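Local coordinates for protein ionotropic glutamate receptor bacterial homologue (Nostoc punctiforme, PDB 2PYY) that binds L-glutamate as the ligand-binding core of a bacterial homologue of ionotropic glutamate receptors, probably a step in channel gating, at residues 4-16 / 59-71. Residues are numbered along the deposited sequence; the frame is centred on the assembly and turned at random.
With GLU (glutamic acid), chain E.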
ATOM      1  N   PRO B   4      17.718 -25.718  -0.322  1.00 29.54           N
ATOM      2  CA  PRO B   4      17.110 -24.987   0.820  1.00 29.93           C
ATOM      3  C   PRO B   4      16.847 -23.524   0.449  1.00 28.18           C
ATOM      4  O   PRO B   4      17.780 -22.724   0.340  1.00 28.43           O
ATOM      5  CB  PRO B   4      18.080 -25.097   1.996  1.00 31.19           C
ATOM      6  CG  PRO B   4      19.410 -25.339   1.277  1.00 31.47           C
ATOM      7  CD  PRO B   4      19.052 -26.220   0.054  1.00 30.80           C
ATOM      8  N   LEU B   5      15.572 -23.185   0.260  1.00 25.10           N
ATOM      9  CA  LEU B   5      15.188 -21.825  -0.117  1.00 22.68           C
ATOM     10  C   LEU B   5      15.645 -20.762   0.864  1.00 20.06           C
ATOM     11  O   LEU B   5      15.632 -20.957   2.086  1.00 20.81           O
ATOM     12  CB  LEU B   5      13.666 -21.699  -0.292  1.00 22.29           C
ATOM     13  CG  LEU B   5      13.003 -22.365  -1.504  1.00 22.46           C
ATOM     14  CD1 LEU B   5      11.492 -22.146  -1.432  1.00 22.77           C
ATOM     15  CD2 LEU B   5      13.552 -21.769  -2.794  1.00 24.25           C
ATOM     16  N   LEU B   6      16.062 -19.633   0.302  1.00 17.18           N
ATOM     17  CA  LEU B   6      16.509 -18.491   1.079  1.00 16.09           C
ATOM     18  C   LEU B   6      15.275 -17.641   1.327  1.00 13.50           C
ATOM     19  O   LEU B   6      14.654 -17.144   0.388  1.00 13.95           O
ATOM     20  CB  LEU B   6      17.571 -17.711   0.298  1.00 17.33           C
ATOM     21  CG  LEU B   6      19.022 -18.171   0.539  1.00 19.57           C
ATOM     22  CD1 LEU B   6      19.110 -19.677   0.575  1.00 22.88           C
ATOM     23  CD2 LEU B   6      19.929 -17.589  -0.540  1.00 19.77           C
ATOM     24  N   VAL B   7      14.898 -17.499   2.591  1.00 13.96           N
ATOM     25  CA  VAL B   7      13.715 -16.720   2.929  1.00 13.05           C
ATOM     26  C   VAL B   7      14.083 -15.467   3.733  1.00 12.64           C
ATOM     27  O   VAL B   7      14.688 -15.568   4.794  1.00 12.36           O
ATOM     28  CB  VAL B   7      12.718 -17.591   3.725  1.00 12.91           C
ATOM     29  CG1 VAL B   7      11.483 -16.778   4.090  1.00 11.18           C
ATOM     30  CG2 VAL B   7      12.323 -18.810   2.890  1.00 12.87           C
ATOM     31  N   ALA B   8      13.746 -14.293   3.202  1.00 12.69           N
ATOM     32  CA  ALA B   8      14.042 -13.046   3.889  1.00 12.20           C
ATOM     33  C   ALA B   8      13.024 -12.836   4.997  1.00 11.92           C
ATOM     34  O   ALA B   8      11.834 -13.102   4.813  1.00 10.69           O
ATOM     35  CB  ALA B   8      13.987 -11.880   2.917  1.00 13.23           C
ATOM     36  N   THR B   9      13.496 -12.380   6.153  1.00 12.51           N
ATOM     37  CA  THR B   9      12.603 -12.091   7.259  1.00 13.30           C
ATOM     38  C   THR B   9      13.000 -10.728   7.815  1.00 13.48           C
ATOM     39  O   THR B   9      14.092 -10.238   7.549  1.00 13.42           O
ATOM     40  CB  THR B   9      12.683 -13.154   8.389  1.00 15.13           C
ATOM     41  OG1 THR B   9      13.928 -13.052   9.097  1.00 18.74           O
ATOM     42  CG2 THR B   9      12.535 -14.549   7.806  1.00 17.62           C
ATOM     43  N   ARG B  10      12.099 -10.125   8.574  1.00 13.19           N
ATOM     44  CA  ARG B  10      12.334  -8.834   9.185  1.00 13.40           C
ATOM     45  C   ARG B  10      11.714  -8.958  10.575  1.00 14.15           C
ATOM     46  O   ARG B  10      10.590  -9.444  10.735  1.00 13.91           O
ATOM     47  CB  ARG B  10      11.659  -7.743   8.345  1.00 13.27           C
ATOM     48  CG  ARG B  10      11.817  -6.329   8.866  1.00 16.46           C
ATOM     49  CD  ARG B  10      10.565  -5.907   9.606  1.00 19.57           C
ATOM     50  NE  ARG B  10      10.729  -4.650  10.322  1.00 19.80           N
ATOM     51  CZ  ARG B  10      11.022  -3.485   9.754  1.00 22.09           C
ATOM     52  NH1 ARG B  10      11.184  -3.402   8.438  1.00 25.38           N
ATOM     53  NH2 ARG B  10      11.175  -2.398  10.503  1.00 16.21           N
ATOM     54  N   VAL B  11      12.486  -8.563  11.579  1.00 14.30           N
ATOM     55  CA  VAL B  11      12.066  -8.621  12.973  1.00 15.19           C
ATOM     56  C   VAL B  11      11.001  -7.572  13.272  1.00 16.57           C
ATOM     57  O   VAL B  11      11.230  -6.378  13.116  1.00 16.23           O
ATOM     58  CB  VAL B  11      13.278  -8.422  13.904  1.00 16.59           C
ATOM     59  CG1 VAL B  11      12.840  -8.509  15.371  1.00 16.14           C
ATOM     60  CG2 VAL B  11      14.328  -9.495  13.604  1.00 17.64           C
ATOM     61  N   ILE B  12       9.831  -8.037  13.694  1.00 14.22           N
ATOM     62  CA  ILE B  12       8.709  -7.161  14.018  1.00 14.24           C
ATOM     63  C   ILE B  12       7.682  -7.970  14.821  1.00 15.62           C
ATOM     64  O   ILE B  12       6.796  -8.604  14.258  1.00 13.80           O
ATOM     65  CB  ILE B  12       8.055  -6.584  12.724  1.00 12.88           C
ATOM     66  CG1 ILE B  12       6.811  -5.764  13.093  1.00 13.18           C
ATOM     67  CG2 ILE B  12       7.723  -7.708  11.743  1.00  6.93           C
ATOM     68  CD1 ILE B  12       6.731  -4.448  12.350  1.00 14.42           C
ATOM     69  N   PRO B  13       7.812  -7.978  16.156  1.00 18.37           N
ATOM     70  CA  PRO B  13       6.892  -8.720  17.021  1.00 18.80           C
ATOM     71  C   PRO B  13       5.468  -8.195  16.969  1.00 19.00           C
ATOM     72  O   PRO B  13       5.239  -7.004  16.760  1.00 20.39           O
ATOM     73  CB  PRO B  13       7.536  -8.597  18.404  1.00 20.13           C
ATOM     74  CG  PRO B  13       8.282  -7.305  18.333  1.00 21.31           C
ATOM     75  CD  PRO B  13       8.895  -7.364  16.940  1.00 18.85           C
ATOM     76  N   PRO B  14       4.481  -9.084  17.166  1.00 19.76           N
ATOM     77  CA  PRO B  14       4.642 -10.518  17.436  1.00 18.62           C
ATOM     78  C   PRO B  14       4.698 -11.415  16.195  1.00 18.76           C
ATOM     79  O   PRO B  14       4.511 -12.631  16.302  1.00 18.58           O
ATOM     80  CB  PRO B  14       3.426 -10.828  18.295  1.00 19.04           C
ATOM     81  CG  PRO B  14       2.373  -9.997  17.628  1.00 19.22           C
ATOM     82  CD  PRO B  14       3.073  -8.676  17.340  1.00 19.36           C
ATOM     83  N   PHE B  15       4.926 -10.830  15.020  1.00 15.63           N
ATOM     84  CA  PHE B  15       5.014 -11.633  13.796  1.00 14.85           C
ATOM     85  C   PHE B  15       6.366 -12.343  13.700  1.00 14.48           C
ATOM     86  O   PHE B  15       6.429 -13.535  13.408  1.00 15.08           O
ATOM     87  CB  PHE B  15       4.750 -10.754  12.562  1.00 12.54           C
ATOM     88  CG  PHE B  15       3.383 -10.129  12.572  1.00 15.58           C
ATOM     89  CD1 PHE B  15       3.155  -8.925  13.234  1.00 12.78           C
ATOM     90  CD2 PHE B  15       2.291 -10.817  12.029  1.00 16.03           C
ATOM     91  CE1 PHE B  15       1.857  -8.419  13.367  1.00 15.09           C
ATOM     92  CE2 PHE B  15       0.996 -10.321  12.157  1.00 14.26           C
ATOM     93  CZ  PHE B  15       0.775  -9.123  12.828  1.00 15.39           C
ATOM     94  N   VAL B  16       7.437 -11.607  13.980  1.00 15.35           N
ATOM     95  CA  VAL B  16       8.788 -12.148  13.963  1.00 14.74           C
ATOM     96  C   VAL B  16       9.578 -11.621  15.161  1.00 17.12           C
ATOM     97  O   VAL B  16       9.721 -10.406  15.333  1.00 16.79           O
ATOM     98  CB  VAL B  16       9.559 -11.751  12.685  1.00 15.04           C
ATOM     99  CG1 VAL B  16      10.987 -12.305  12.746  1.00 14.27           C
ATOM    100  CG2 VAL B  16       8.844 -12.279  11.447  1.00 14.19           C
ATOM    101  N   ASP B  59      16.983  -8.183  -6.326  1.00 19.86           N
ATOM    102  CA  ASP B  59      18.289  -8.566  -6.832  1.00 21.10           C
ATOM    103  C   ASP B  59      18.555 -10.074  -6.763  1.00 21.52           C
ATOM    104  O   ASP B  59      19.702 -10.514  -6.802  1.00 19.47           O
ATOM    105  CB  ASP B  59      19.381  -7.806  -6.077  1.00 22.07           C
ATOM    106  CG  ASP B  59      19.147  -6.291  -6.053  1.00 22.26           C
ATOM    107  OD1 ASP B  59      18.538  -5.749  -7.000  1.00 21.02           O
ATOM    108  OD2 ASP B  59      19.590  -5.646  -5.082  1.00 25.13           O
ATOM    109  N   ASN B  60      17.483 -10.856  -6.666  1.00 21.30           N
ATOM    110  CA  ASN B  60      17.574 -12.313  -6.596  1.00 22.17           C
ATOM    111  C   ASN B  60      18.550 -12.841  -5.532  1.00 19.28           C
ATOM    112  O   ASN B  60      19.291 -13.795  -5.787  1.00 16.42           O
ATOM    113  CB  ASN B  60      17.952 -12.888  -7.974  1.00 26.19           C
ATOM    114  CG  ASN B  60      16.882 -12.623  -9.044  1.00 32.91           C
ATOM    115  OD1 ASN B  60      16.987 -13.097 -10.188  1.00 37.38           O
ATOM    116  ND2 ASN B  60      15.846 -11.867  -8.672  1.00 37.72           N
ATOM    117  N   LYS B  61      18.550 -12.231  -4.346  1.00 20.25           N
ATOM    118  CA  LYS B  61      19.421 -12.672  -3.255  1.00 19.30           C
ATOM    119  C   LYS B  61      18.661 -13.633  -2.343  1.00 19.78           C
ATOM    120  O   LYS B  61      19.254 -14.306  -1.503  1.00 19.24           O
ATOM    121  CB  LYS B  61      19.920 -11.475  -2.437  1.00 21.87           C
ATOM    122  CG  LYS B  61      21.057 -10.689  -3.069  1.00 23.32           C
ATOM    123  CD  LYS B  61      21.203  -9.305  -2.438  1.00 26.78           C
ATOM    124  CE  LYS B  61      21.526  -9.370  -0.952  1.00 29.47           C
ATOM    125  NZ  LYS B  61      22.834 -10.043  -0.701  1.00 34.27           N
ATOM    126  N   VAL B  62      17.340 -13.669  -2.491  1.00 18.26           N
ATOM    127  CA  VAL B  62      16.495 -14.573  -1.711  1.00 17.02           C
ATOM    128  C   VAL B  62      15.359 -15.021  -2.612  1.00 18.34           C
ATOM    129  O   VAL B  62      15.087 -14.386  -3.635  1.00 17.22           O
ATOM    130  CB  VAL B  62      15.867 -13.895  -0.462  1.00 17.47           C
ATOM    131  CG1 VAL B  62      16.941 -13.544   0.538  1.00 16.97           C
ATOM    132  CG2 VAL B  62      15.081 -12.661  -0.877  1.00 15.72           C
ATOM    133  N   ASN B  63      14.673 -16.091  -2.228  1.00 16.85           N
ATOM    134  CA  ASN B  63      13.586 -16.603  -3.050  1.00 17.13           C
ATOM    135  C   ASN B  63      12.218 -16.026  -2.728  1.00 16.27           C
ATOM    136  O   ASN B  63      11.309 -16.085  -3.554  1.00 17.46           O
ATOM    137  CB  ASN B  63      13.554 -18.126  -2.940  1.00 18.69           C
ATOM    138  CG  ASN B  63      14.876 -18.758  -3.336  1.00 18.39           C
ATOM    139  OD1 ASN B  63      15.241 -18.782  -4.522  1.00 20.27           O
ATOM    140  ND2 ASN B  63      15.612 -19.253  -2.346  1.00 15.60           N
ATOM    141  N   LEU B  64      12.079 -15.462  -1.535  1.00 15.64           N
ATOM    142  CA  LEU B  64      10.810 -14.884  -1.104  1.00 13.44           C
ATOM    143  C   LEU B  64      11.043 -14.268   0.273  1.00 13.74           C
ATOM    144  O   LEU B  64      12.109 -14.424   0.854  1.00 12.89           O
ATOM    145  CB  LEU B  64       9.745 -15.977  -1.004  1.00 14.48           C
ATOM    146  CG  LEU B  64      10.121 -16.978   0.091  1.00 12.98           C
ATOM    147  CD1 LEU B  64       9.407 -16.598   1.370  1.00 14.21           C
ATOM    148  CD2 LEU B  64       9.758 -18.378  -0.323  1.00 14.95           C
ATOM    149  N   GLY B  65      10.043 -13.574   0.800  1.00 14.10           N
ATOM    150  CA  GLY B  65      10.198 -12.949   2.099  1.00 12.87           C
ATOM    151  C   GLY B  65       8.885 -12.923   2.857  1.00 13.33           C
ATOM    152  O   GLY B  65       7.815 -12.880   2.256  1.00 14.45           O
ATOM    153  N   ILE B  66       8.959 -12.957   4.178  1.00 11.14           N
ATOM    154  CA  ILE B  66       7.755 -12.935   4.990  1.00 10.99           C
ATOM    155  C   ILE B  66       8.076 -12.239   6.306  1.00 11.51           C
ATOM    156  O   ILE B  66       9.189 -12.350   6.832  1.00 13.55           O
ATOM    157  CB  ILE B  66       7.242 -14.371   5.280  1.00 10.00           C
ATOM    158  CG1 ILE B  66       5.963 -14.306   6.109  1.00  7.52           C
ATOM    159  CG2 ILE B  66       8.305 -15.154   6.053  1.00 10.16           C
ATOM    160  CD1 ILE B  66       5.304 -15.667   6.366  1.00  6.51           C
ATOM    161  N   ALA B  67       7.096 -11.517   6.825  1.00 12.22           N
ATOM    162  CA  ALA B  67       7.218 -10.792   8.089  1.00 13.00           C
ATOM    163  C   ALA B  67       5.847 -10.167   8.315  1.00 15.41           C
ATOM    164  O   ALA B  67       4.853 -10.873   8.505  1.00 15.09           O
ATOM    165  CB  ALA B  67       8.292  -9.714   7.981  1.00 11.30           C
ATOM    166  N   ALA B  68       5.810  -8.843   8.279  1.00 15.32           N
ATOM    167  CA  ALA B  68       4.587  -8.087   8.433  1.00 16.41           C
ATOM    168  C   ALA B  68       4.608  -7.185   7.195  1.00 15.93           C
ATOM    169  O   ALA B  68       4.619  -5.960   7.298  1.00 16.20           O
ATOM    170  CB  ALA B  68       4.647  -7.249   9.710  1.00 17.18           C
ATOM    171  N   ILE B  69       4.631  -7.822   6.029  1.00 15.17           N
ATOM    172  CA  ILE B  69       4.707  -7.148   4.741  1.00 14.55           C
ATOM    173  C   ILE B  69       3.381  -6.762   4.078  1.00 13.41           C
ATOM    174  O   ILE B  69       2.687  -7.607   3.518  1.00 12.46           O
ATOM    175  CB  ILE B  69       5.518  -8.021   3.735  1.00 15.83           C
ATOM    176  CG1 ILE B  69       6.810  -8.508   4.400  1.00 16.16           C
ATOM    177  CG2 ILE B  69       5.845  -7.200   2.470  1.00 12.81           C
ATOM    178  CD1 ILE B  69       7.709  -9.358   3.512  1.00 17.05           C
ATOM    179  N   SER B  70       3.035  -5.483   4.132  1.00 12.79           N
ATOM    180  CA  SER B  70       1.796  -5.006   3.535  1.00 13.15           C
ATOM    181  C   SER B  70       1.789  -5.164   2.023  1.00 14.10           C
ATOM    182  O   SER B  70       2.772  -4.867   1.347  1.00 14.12           O
ATOM    183  CB  SER B  70       1.595  -3.534   3.880  1.00 14.14           C
ATOM    184  OG  SER B  70       1.482  -3.371   5.275  1.00 14.58           O
ATOM    185  N   ILE B  71       0.664  -5.635   1.504  1.00 12.24           N
ATOM    186  CA  ILE B  71       0.469  -5.797   0.076  1.00 13.89           C
ATOM    187  C   ILE B  71      -0.052  -4.440  -0.417  1.00 16.29           C
ATOM    188  O   ILE B  71      -1.065  -3.928   0.078  1.00 13.31           O
ATOM    189  CB  ILE B  71      -0.594  -6.888  -0.202  1.00 16.79           C
ATOM    190  CG1 ILE B  71      -0.101  -8.229   0.371  1.00 15.23           C
ATOM    191  CG2 ILE B  71      -0.873  -7.003  -1.715  1.00 16.23           C
ATOM    192  CD1 ILE B  71      -1.072  -9.361   0.202  1.00 16.45           C
TER
HETATM  193  N   GLU E2620       3.476  -3.518   7.281  1.00 16.95           N
HETATM  194  CA  GLU E2620       4.566  -2.515   7.099  1.00 17.76           C
HETATM  195  C   GLU E2620       5.006  -2.488   5.638  1.00 17.99           C
HETATM  196  O   GLU E2620       4.830  -3.522   4.959  1.00 17.78           O
HETATM  197  CB  GLU E2620       5.765  -2.873   7.979  1.00 18.83           C
HETATM  198  CG  GLU E2620       6.885  -1.838   7.955  1.00 17.19           C
HETATM  199  CD  GLU E2620       8.126  -2.290   8.715  1.00 17.15           C
HETATM  200  OE1 GLU E2620       9.020  -1.450   8.946  1.00 14.43           O
HETATM  201  OE2 GLU E2620       8.206  -3.485   9.073  1.00 15.35           O
HETATM  202  OXT GLU E2620       5.522  -1.444   5.189  1.00 18.44           O
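Two groups grip Ala8 O from the neighbouring strand: Ile66 N donates a hydrogen bond of 2.9 Å, and Gly65 CA adds a CA-H...O contact at 3.2 Å. Ala8 N returns a nearly straight bond to Leu64 O (2.9 Å, 167° at the hydrogen), and the two hydrogen bonds make Ala8 the parallel bridge partner of Gly65, the strands 5-10 and 64-66 diverging by 34°. Before this pair, Asn63 N reaches Leu6 O at 2.8 Å. Gly65 has no side chain where the CA atoms come nearest, and Val62 CG2 rests against Ala8 CB, with Leu53 and Tyr47 also touching Ala8. On the other face of the sheet, both Val7 methyls touch Leu64 CD1, CG1 at a tight 3.4 Å; a chi1 of 65° brings this branch of Leu64 to Val7, and Trp31 of helix 26-38 packs against both residues. Beyond the strands, Ala67 CB nestles against Arg10 CB and Arg10 O, while Ile12 CG2 meets Ala68 CB at 3.7 Å and the Phe15 ring approaches that methyl obliquely through CD1. Phe15 and Val16 both face Ile12 in a classic beta bulge, and Val16 CG2 lies on Ala67. The loop after strand 64-66 carries ligand contacts: Ala68 O and Ser70 OG each accept from the glutamate N, and Ser70 N donates to the ligand's O at 2.8 Å. Arg10 reaches the ligand's side-chain carboxylate, but too closely in the model for the details to be trusted. Strand 5-10 between parallel neighbours 42-47 and 64-66, in the order 2-1-3 with ligand-binding loops at their carboxyl ends, is as in a lobe of the periplasmic-binding-protein fold, consistent with the solute-binding family 3 assignment.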